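Local coordinates for protein apoptosis regulator Bcl-2 homolog (Canarypox virus, PDB 5WOS) that inhibits apoptosis of the infected host cell, probably by binding BAK1, BAX and other proteins that carry a BH3 motif, at residues Ile47-Met52 and Asn141-Leu146; Asp54-Asp59 and Val95-Ala100; Glu77-Val82 and Thr126-Ser131. All blocks are in the same frame, centred on the assembly; numbering follows the deposited sequence.

Interaction 1: residues Ile47-Met52 and Asn141-Leu146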
loop_
_atom_site.group_PDB
_atom_site.type_symbol
_atom_site.label_atom_id
_atom_site.label_comp_id
_atom_site.label_asym_id
_atom_site.label_seq_id
_atom_site.Cartn_x
_atom_site.Cartn_y
_atom_site.Cartn_z
ATOM N N ILE A 47 8.503 -5.636 -9.946
ATOM C CA ILE A 47 8.865 -6.957 -9.437
ATOM C C ILE A 47 9.296 -6.864 -7.979
ATOM O O ILE A 47 8.894 -7.680 -7.141
ATOM C CB ILE A 47 9.958 -7.585 -10.323
ATOM C CG1 ILE A 47 9.326 -8.428 -11.437
ATOM C CG2 ILE A 47 10.903 -8.468 -9.510
ATOM C CD1 ILE A 47 8.433 -7.652 -12.380
ATOM N N ILE A 48 10.113 -5.865 -7.647
ATOM C CA ILE A 48 10.576 -5.719 -6.269
ATOM C C ILE A 48 9.401 -5.435 -5.340
ATOM O O ILE A 48 9.201 -6.127 -4.335
ATOM C CB ILE A 48 11.655 -4.625 -6.183
ATOM C CG1 ILE A 48 12.928 -5.107 -6.881
ATOM C CG2 ILE A 48 11.951 -4.271 -4.726
ATOM C CD1 ILE A 48 14.043 -4.068 -6.967
ATOM N N VAL A 49 8.603 -4.413 -5.660
ATOM C CA VAL A 49 7.468 -4.074 -4.805
ATOM C C VAL A 49 6.450 -5.209 -4.790
ATOM O O VAL A 49 5.844 -5.500 -3.755
ATOM C CB VAL A 49 6.830 -2.748 -5.259
ATOM C CG1 VAL A 49 5.594 -2.438 -4.423
ATOM C CG2 VAL A 49 7.837 -1.611 -5.147
ATOM N N LYS A 50 6.239 -5.865 -5.933
ATOM C CA LYS A 50 5.288 -6.972 -5.972
ATOM C C LYS A 50 5.692 -8.073 -5.002
ATOM O O LYS A 50 4.845 -8.633 -4.295
ATOM C CB LYS A 50 5.180 -7.525 -7.396
ATOM C CG LYS A 50 4.099 -8.586 -7.577
ATOM C CD LYS A 50 3.970 -9.029 -9.035
ATOM C CE LYS A 50 5.236 -9.692 -9.552
ATOM N NZ LYS A 50 5.635 -10.865 -8.716
ATOM N N ASN A 51 6.986 -8.395 -4.946
ATOM C CA ASN A 51 7.446 -9.450 -4.048
ATOM C C ASN A 51 7.427 -8.987 -2.599
ATOM O O ASN A 51 7.039 -9.748 -1.703
ATOM C CB ASN A 51 8.850 -9.901 -4.446
ATOM C CG ASN A 51 8.857 -10.725 -5.713
ATOM O OD1 ASN A 51 7.924 -11.484 -5.983
ATOM N ND2 ASN A 51 9.908 -10.580 -6.500
ATOM N N MET A 52 7.844 -7.746 -2.347
ATOM C CA MET A 52 7.825 -7.218 -0.986
ATOM C C MET A 52 6.434 -7.332 -0.374
ATOM O O MET A 52 6.280 -7.768 0.773
ATOM C CB MET A 52 8.290 -5.764 -0.983
ATOM C CG MET A 52 9.773 -5.583 -1.232
ATOM S SD MET A 52 10.236 -3.847 -1.182
ATOM C CE MET A 52 12.020 -3.969 -1.254
ATOM N N ASN A 141 14.096 10.280 -5.461
ATOM C CA ASN A 141 13.698 9.977 -6.832
ATOM C C ASN A 141 12.674 8.845 -6.845
ATOM O O ASN A 141 12.747 7.917 -7.654
ATOM C CB ASN A 141 14.913 9.635 -7.697
ATOM C CG ASN A 141 14.582 9.593 -9.173
ATOM O OD1 ASN A 141 13.552 10.108 -9.606
ATOM N ND2 ASN A 141 15.457 8.979 -9.957
ATOM N N CYS A 142 11.719 8.917 -5.918
ATOM C CA CYS A 142 10.606 7.968 -5.825
ATOM C C CYS A 142 11.177 6.575 -5.597
ATOM O O CYS A 142 11.914 6.382 -4.613
ATOM C CB CYS A 142 9.725 8.126 -7.064
ATOM S SG CYS A 142 8.865 9.713 -7.149
ATOM N N TRP A 143 10.885 5.591 -6.446
ATOM C CA TRP A 143 11.222 4.208 -6.140
ATOM C C TRP A 143 12.717 3.928 -6.178
ATOM O O TRP A 143 13.132 2.846 -5.746
ATOM C CB TRP A 143 10.503 3.278 -7.112
ATOM C CG TRP A 143 9.027 3.503 -7.172
ATOM C CD1 TRP A 143 8.346 4.207 -8.121
ATOM C CD2 TRP A 143 8.043 3.014 -6.251
ATOM N NE1 TRP A 143 7.000 4.187 -7.850
ATOM C CE2 TRP A 143 6.787 3.461 -6.707
ATOM C CE3 TRP A 143 8.101 2.243 -5.088
ATOM C CZ2 TRP A 143 5.601 3.163 -6.039
ATOM C CZ3 TRP A 143 6.921 1.949 -4.424
ATOM C CH2 TRP A 143 5.689 2.406 -4.902
ATOM N N ASP A 144 13.534 4.858 -6.678
ATOM C CA ASP A 144 14.978 4.635 -6.692
ATOM C C ASP A 144 15.507 4.370 -5.288
ATOM O O ASP A 144 16.391 3.525 -5.100
ATOM C CB ASP A 144 15.688 5.835 -7.315
ATOM C CG ASP A 144 15.588 5.854 -8.835
ATOM O OD1 ASP A 144 15.094 4.866 -9.418
ATOM O OD2 ASP A 144 16.007 6.858 -9.449
ATOM N N GLY A 145 14.969 5.069 -4.287
ATOM C CA GLY A 145 15.409 4.870 -2.920
ATOM C C GLY A 145 15.120 3.485 -2.386
ATOM O O GLY A 145 15.766 3.049 -1.425
ATOM N N LEU A 146 14.167 2.777 -2.992
ATOM C CA LEU A 146 13.777 1.462 -2.505
ATOM C C LEU A 146 14.676 0.349 -3.024
ATOM O O LEU A 146 14.729 -0.722 -2.411
ATOM C CB LEU A 146 12.328 1.176 -2.903
ATOM C CG LEU A 146 11.740 -0.158 -2.444
ATOM C CD1 LEU A 146 11.620 -0.196 -0.927
ATOM C CD2 LEU A 146 10.393 -0.399 -3.106
#

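Interaction 2: residues Asp54-Asp59 and Val95-Ala100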
loop_
_atom_site.group_PDB
_atom_site.type_symbol
_atom_site.label_atom_id
_atom_site.label_comp_id
_atom_site.label_asym_id
_atom_site.label_seq_id
_atom_site.Cartn_x
_atom_site.Cartn_y
_atom_site.Cartn_z
ATOM N N ASP A 54 3.982 -9.317 -1.366
ATOM C CA ASP A 54 3.556 -10.710 -1.285
ATOM C C ASP A 54 4.160 -11.413 -0.076
ATOM O O ASP A 54 3.569 -12.372 0.434
ATOM C CB ASP A 54 3.929 -11.452 -2.569
ATOM C CG ASP A 54 3.033 -11.089 -3.738
ATOM O OD1 ASP A 54 2.078 -10.309 -3.542
ATOM O OD2 ASP A 54 3.283 -11.586 -4.856
ATOM N N ILE A 55 5.328 -10.966 0.390
ATOM C CA ILE A 55 5.898 -11.514 1.618
ATOM C C ILE A 55 5.098 -11.038 2.825
ATOM O O ILE A 55 4.740 -11.829 3.705
ATOM C CB ILE A 55 7.381 -11.125 1.753
ATOM C CG1 ILE A 55 8.183 -11.574 0.527
ATOM C CG2 ILE A 55 7.980 -11.756 3.006
ATOM C CD1 ILE A 55 9.510 -10.856 0.381
ATOM N N ILE A 56 4.815 -9.737 2.887
ATOM C CA ILE A 56 4.046 -9.193 4.004
ATOM C C ILE A 56 2.677 -9.858 4.077
ATOM O O ILE A 56 2.220 -10.266 5.151
ATOM C CB ILE A 56 3.932 -7.663 3.874
ATOM C CG1 ILE A 56 5.261 -7.014 4.264
ATOM C CG2 ILE A 56 2.797 -7.117 4.739
ATOM C CD1 ILE A 56 5.350 -5.555 3.904
ATOM N N LEU A 57 2.001 -9.974 2.935
ATOM C CA LEU A 57 0.692 -10.615 2.913
ATOM C C LEU A 57 0.783 -12.054 3.401
ATOM O O LEU A 57 0.015 -12.479 4.271
ATOM C CB LEU A 57 0.110 -10.558 1.498
ATOM C CG LEU A 57 -0.407 -9.192 1.035
ATOM C CD1 LEU A 57 -0.721 -9.213 -0.451
ATOM C CD2 LEU A 57 -1.639 -8.785 1.826
ATOM N N ARG A 58 1.729 -12.819 2.857
ATOM C CA ARG A 58 1.844 -14.225 3.226
ATOM C C ARG A 58 2.047 -14.397 4.725
ATOM O O ARG A 58 1.539 -15.361 5.311
ATOM C CB ARG A 58 2.991 -14.870 2.447
ATOM C CG ARG A 58 3.252 -16.324 2.798
ATOM C CD ARG A 58 4.503 -16.458 3.641
ATOM N NE ARG A 58 5.699 -16.025 2.918
ATOM C CZ ARG A 58 6.869 -15.765 3.492
ATOM N NH1 ARG A 58 7.013 -15.886 4.805
ATOM N NH2 ARG A 58 7.898 -15.378 2.753
ATOM N N ASP A 59 2.764 -13.476 5.366
ATOM C CA ASP A 59 3.068 -13.573 6.787
ATOM C C ASP A 59 2.043 -12.887 7.684
ATOM O O ASP A 59 2.044 -13.136 8.894
ATOM C CB ASP A 59 4.448 -12.970 7.067
ATOM C CG ASP A 59 5.566 -13.730 6.384
ATOM O OD1 ASP A 59 5.457 -14.967 6.268
ATOM O OD2 ASP A 59 6.556 -13.091 5.964
ATOM N N VAL A 95 5.798 2.160 4.216
ATOM C CA VAL A 95 5.140 2.455 2.944
ATOM C C VAL A 95 4.701 1.167 2.258
ATOM O O VAL A 95 3.600 1.090 1.699
ATOM C CB VAL A 95 6.072 3.288 2.042
ATOM C CG1 VAL A 95 5.493 3.432 0.647
ATOM C CG2 VAL A 95 6.306 4.664 2.654
ATOM N N ILE A 96 5.552 0.138 2.285
ATOM C CA ILE A 96 5.203 -1.126 1.642
ATOM C C ILE A 96 4.073 -1.816 2.396
ATOM O O ILE A 96 3.145 -2.363 1.786
ATOM C CB ILE A 96 6.447 -2.026 1.532
ATOM C CG1 ILE A 96 7.483 -1.404 0.584
ATOM C CG2 ILE A 96 6.064 -3.427 1.076
ATOM C CD1 ILE A 96 7.058 -1.352 -0.869
ATOM N N SER A 97 4.137 -1.813 3.731
ATOM C CA SER A 97 3.077 -2.416 4.533
ATOM C C SER A 97 1.724 -1.786 4.228
ATOM O O SER A 97 0.701 -2.479 4.194
ATOM C CB SER A 97 3.410 -2.275 6.017
ATOM O OG SER A 97 4.699 -2.790 6.282
ATOM N N ILE A 98 1.699 -0.468 4.016
ATOM C CA ILE A 98 0.464 0.213 3.631
ATOM C C ILE A 98 -0.049 -0.328 2.303
ATOM O O ILE A 98 -1.236 -0.642 2.151
ATOM C CB ILE A 98 0.703 1.732 3.565
ATOM C CG1 ILE A 98 0.894 2.296 4.971
ATOM C CG2 ILE A 98 -0.451 2.447 2.846
ATOM C CD1 ILE A 98 1.651 3.606 4.996
ATOM N N ILE A 99 0.840 -0.434 1.315
ATOM C CA ILE A 99 0.437 -0.908 -0.005
ATOM C C ILE A 99 -0.106 -2.327 0.088
ATOM O O ILE A 99 -1.131 -2.659 -0.521
ATOM C CB ILE A 99 1.622 -0.814 -0.984
ATOM C CG1 ILE A 99 2.039 0.648 -1.172
ATOM C CG2 ILE A 99 1.264 -1.438 -2.331
ATOM C CD1 ILE A 99 3.417 0.816 -1.797
ATOM N N ALA A 100 0.570 -3.185 0.854
ATOM C CA ALA A 100 0.124 -4.568 0.987
ATOM C C ALA A 100 -1.241 -4.639 1.659
ATOM O O ALA A 100 -2.162 -5.293 1.155
ATOM C CB ALA A 100 1.156 -5.377 1.772
#

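Interaction 3: residues Glu77-Val82 and Thr126-Ser131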
loop_
_atom_site.group_PDB
_atom_site.type_symbol
_atom_site.label_atom_id
_atom_site.label_comp_id
_atom_site.label_asym_id
_atom_site.label_seq_id
_atom_site.Cartn_x
_atom_site.Cartn_y
_atom_site.Cartn_z
ATOM N N GLU A 77 -11.785 5.358 6.335
ATOM C CA GLU A 77 -10.751 5.352 7.362
ATOM C C GLU A 77 -9.360 5.077 6.806
ATOM O O GLU A 77 -8.394 5.055 7.576
ATOM C CB GLU A 77 -11.088 4.312 8.442
ATOM C CG GLU A 77 -12.323 4.651 9.277
ATOM C CD GLU A 77 -12.236 6.021 9.927
ATOM O OE1 GLU A 77 -11.141 6.381 10.408
ATOM O OE2 GLU A 77 -13.256 6.743 9.946
ATOM N N ILE A 78 -9.225 4.877 5.494
ATOM C CA ILE A 78 -7.904 4.623 4.917
ATOM C C ILE A 78 -6.962 5.801 5.131
ATOM O O ILE A 78 -5.828 5.586 5.590
ATOM C CB ILE A 78 -8.041 4.241 3.434
ATOM C CG1 ILE A 78 -8.666 2.849 3.293
ATOM C CG2 ILE A 78 -6.685 4.312 2.722
ATOM C CD1 ILE A 78 -7.769 1.695 3.720
ATOM N N PRO A 79 -7.339 7.046 4.826
ATOM C CA PRO A 79 -6.392 8.153 5.041
ATOM C C PRO A 79 -5.910 8.255 6.476
ATOM O O PRO A 79 -4.767 8.666 6.706
ATOM C CB PRO A 79 -7.195 9.394 4.622
ATOM C CG PRO A 79 -8.282 8.879 3.737
ATOM C CD PRO A 79 -8.617 7.514 4.259
ATOM N N GLU A 80 -6.745 7.882 7.450
ATOM C CA GLU A 80 -6.342 7.973 8.850
ATOM C C GLU A 80 -5.341 6.884 9.207
ATOM O O GLU A 80 -4.380 7.134 9.945
ATOM C CB GLU A 80 -7.568 7.882 9.760
ATOM C CG GLU A 80 -8.447 9.119 9.755
ATOM C CD GLU A 80 -9.393 9.182 8.571
ATOM O OE1 GLU A 80 -9.293 8.316 7.678
ATOM O OE2 GLU A 80 -10.242 10.099 8.536
ATOM N N ILE A 81 -5.553 5.668 8.701
ATOM C CA ILE A 81 -4.602 4.587 8.942
ATOM C C ILE A 81 -3.241 4.953 8.368
ATOM O O ILE A 81 -2.208 4.825 9.036
ATOM C CB ILE A 81 -5.125 3.266 8.350
ATOM C CG1 ILE A 81 -6.474 2.898 8.976
ATOM C CG2 ILE A 81 -4.120 2.143 8.583
ATOM C CD1 ILE A 81 -7.212 1.804 8.241
ATOM N N VAL A 82 -3.221 5.423 7.121
ATOM C CA VAL A 82 -1.964 5.829 6.500
ATOM C C VAL A 82 -1.322 6.950 7.305
ATOM O O VAL A 82 -0.118 6.930 7.580
ATOM C CB VAL A 82 -2.194 6.245 5.036
ATOM C CG1 VAL A 82 -0.885 6.688 4.388
ATOM C CG2 VAL A 82 -2.818 5.099 4.248
ATOM N N THR A 126 -2.616 6.254 -2.633
ATOM C CA THR A 126 -1.630 7.136 -3.249
ATOM C C THR A 126 -1.843 8.578 -2.805
ATOM O O THR A 126 -0.877 9.305 -2.538
ATOM C CB THR A 126 -1.702 7.035 -4.774
ATOM O OG1 THR A 126 -1.669 5.660 -5.171
ATOM C CG2 THR A 126 -0.528 7.761 -5.416
ATOM N N GLU A 127 -3.104 9.007 -2.719
ATOM C CA GLU A 127 -3.406 10.331 -2.182
ATOM C C GLU A 127 -2.967 10.446 -0.729
ATOM O O GLU A 127 -2.248 11.383 -0.358
ATOM C CB GLU A 127 -4.902 10.621 -2.308
ATOM C CG GLU A 127 -5.288 11.390 -3.559
ATOM C CD GLU A 127 -6.765 11.738 -3.593
ATOM O OE1 GLU A 127 -7.459 11.288 -4.531
ATOM O OE2 GLU A 127 -7.235 12.451 -2.678
ATOM N N SER A 128 -3.406 9.508 0.116
ATOM C CA SER A 128 -3.006 9.530 1.520
ATOM C C SER A 128 -1.493 9.439 1.660
ATOM O O SER A 128 -0.899 10.109 2.512
ATOM C CB SER A 128 -3.677 8.384 2.275
ATOM O OG SER A 128 -5.076 8.371 2.058
ATOM N N LEU A 129 -0.852 8.614 0.831
ATOM C CA LEU A 129 0.596 8.454 0.916
ATOM C C LEU A 129 1.307 9.758 0.569
ATOM O O LEU A 129 2.220 10.190 1.280
ATOM C CB LEU A 129 1.047 7.325 -0.015
ATOM C CG LEU A 129 2.044 6.274 0.470
ATOM C CD1 LEU A 129 1.672 5.693 1.823
ATOM C CD2 LEU A 129 2.104 5.161 -0.564
ATOM N N LEU A 130 0.892 10.404 -0.520
ATOM C CA LEU A 130 1.554 11.629 -0.955
ATOM C C LEU A 130 1.186 12.825 -0.092
ATOM O O LEU A 130 1.981 13.764 0.029
ATOM C CB LEU A 130 1.207 11.916 -2.415
ATOM C CG LEU A 130 1.746 10.866 -3.373
ATOM C CD1 LEU A 130 1.026 10.946 -4.678
ATOM C CD2 LEU A 130 3.231 11.059 -3.569
ATOM N N SER A 131 -0.005 12.820 0.503
ATOM C CA SER A 131 -0.389 13.902 1.399
ATOM C C SER A 131 0.603 14.100 2.536
ATOM O O SER A 131 0.545 15.135 3.208
ATOM C CB SER A 131 -1.782 13.636 1.972
ATOM O OG SER A 131 -2.071 14.525 3.036
#

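Interaction 1: residues Ile47-Met52 and Asn141-Leu146
L146, near the modelled end of the chain, carries this contact. With CG anti to its backbone N (chi1 -179°), its isobutyl group reaches toward residues 47-52, where its methyls meet V49 and M52. CD2 lies 3.5 Å from V49 CG2, the side chains crossing at about a right angle. CD1 meets M52 CE at 3.8 Å, the two residues approaching tip to tip. M52 suits that reach: its chain is extended beyond CG, so the thioether spans the gap, and SD sits near both methyls, 4.0 Å from L146 CD2. I48 adds a looser touch at the margin through CG2, 4.5 Å from L146 CD2.

V49 CG2 serves a second neighbour. This methyl, anti to the carbonyl carbon, lies 3.7 Å from CZ3 of the W143 indole, so one branched side chain fills the angle between leucine and tryptophan. The fold is the all-helical Bcl-2 bundle, and here the segment that follows helix 121-138 is laid against helix 43-69. Helix 121-138 ends in a Schellman motif with N141, at positive phi (56°), as the C-prime residue; the chain then turns into the short 3-10 segment 143-145.

The backbone hydrogen bond from L146 N to W143 O, 2.9 Å long, closes the 3-10 turn, from which both side chains point to helix 43-69. The indole, buried beside I22, has its polar atom satisfied because NE1 is hydrogen-bonded to T18 O on helix 14-32. I96 of helix 92-112 packs against V49, M52 and L146 alike, while M52 also touches an aromatic side chain of the bound peptide.

Interaction 2: residues Asp54-Asp59 and Val95-Ala100
Helices 43-69 and 92-112 cross here at -65°, their local axes approaching to 9.2 Å, and the tight part of the contact lies around I56 and A100. The small alanine lets the backbones close in at this point, where the CA atoms of L57 and A100 are 6.4 Å apart. I56 uses both its branches. CG2, anti to the backbone N, rests 3.8 Å from A100 CB, while the other arm, extended at chi2 168°, carries CD1 to within 3.6 Å of I96 CG2. The same CD1 lies 3.7 Å from S97 OG, a van der Waals approach of a methyl; the hydroxyl itself is hydrogen-bonded to G93 O one turn back in its own helix. L57 comes from the flank: its CG is 4.2 Å from A100 CB, and CD2 lies over the alanine carbonyl, 3.6 Å from A100 O.

The far side of helix 43-69 is different. R58 and D59 face solvent there and form a salt bridge, modelled too short and bent for its geometry to carry weight. D54 is hydrogen-bonded instead through OD1 to Y26 OH on helix 14-32.

I56 and S97 also touch the bound peptide, as expected at the BH3-binding groove of a Bcl-2 fold. Between the helices themselves the contact is apolar and buried, so cohesion here rests on the fit of branched side chains around an alanine and not on directional bonds.

Interaction 3: residues Glu77-Val82 and Thr126-Ser131
V82 straddles the CB of S128, its own CB 3.8 Å away and its two methyls, CG1 and CG2, each 3.9 Å from that carbon. A beta-branched residue does this well: with CG1 anti to the backbone N (chi1 179°), both branches spread over the short serine side chain. CG1 goes further and meets CD1 of L129 at 3.8 Å, the two side chains crossing at about a right angle.

One turn earlier, P79 packs against the same serine through CA and CB. S128 OG is near P79 CB, 3.5 Å away, and closer still to its CA, but these are packing contacts of an oxygen with carbon atoms. The hydroxyl, held anti to its own carbonyl carbon (chi1 -52°), is hydrogen-bonded to I124 O in its own helix, so a buried polar atom is satisfied without help from helix 78-86. A proline, which has no N-H, fits the first turn of a helix, where its nitrogen needs no acceptor. The small serine opposite lets the backbones come close, with the CA atoms of P79 and S128 only 5.1 Å apart, although the local axes remain 9.0 Å apart and cross at -38°.

Outward from this pair, I78 turns along helix 121-138 to M121, I124 and I125, while I81 faces an apolar side chain of the bound peptide. V82 and L129 both pack on I98 of helix 92-112, and T126 and L130 of helix 121-138 touch helix 14-32.

Helix 92-112 ties the three contacts together. I96 of interaction 2 joins it to interaction 1, with CG2 3.8 Å from M52 CB and CD1 4.0 Å from V49 CG1; the two centres are about 12 Å apart. Two residues on, and on a largely opposite face of the helix, I98 turns to interaction 3, its CD1 3.8 Å from L129 CD1 and its CG2 3.8 Å from V82 CG2. Interactions 1 and 3 do not touch, their nearest atoms being about 6 Å apart. All three lie beside the bound peptide: M52, I56, S97, I98 and I81 pack against it, consistent with helices 43-69, 78-86 and 92-112 shaping the BH3-binding groove.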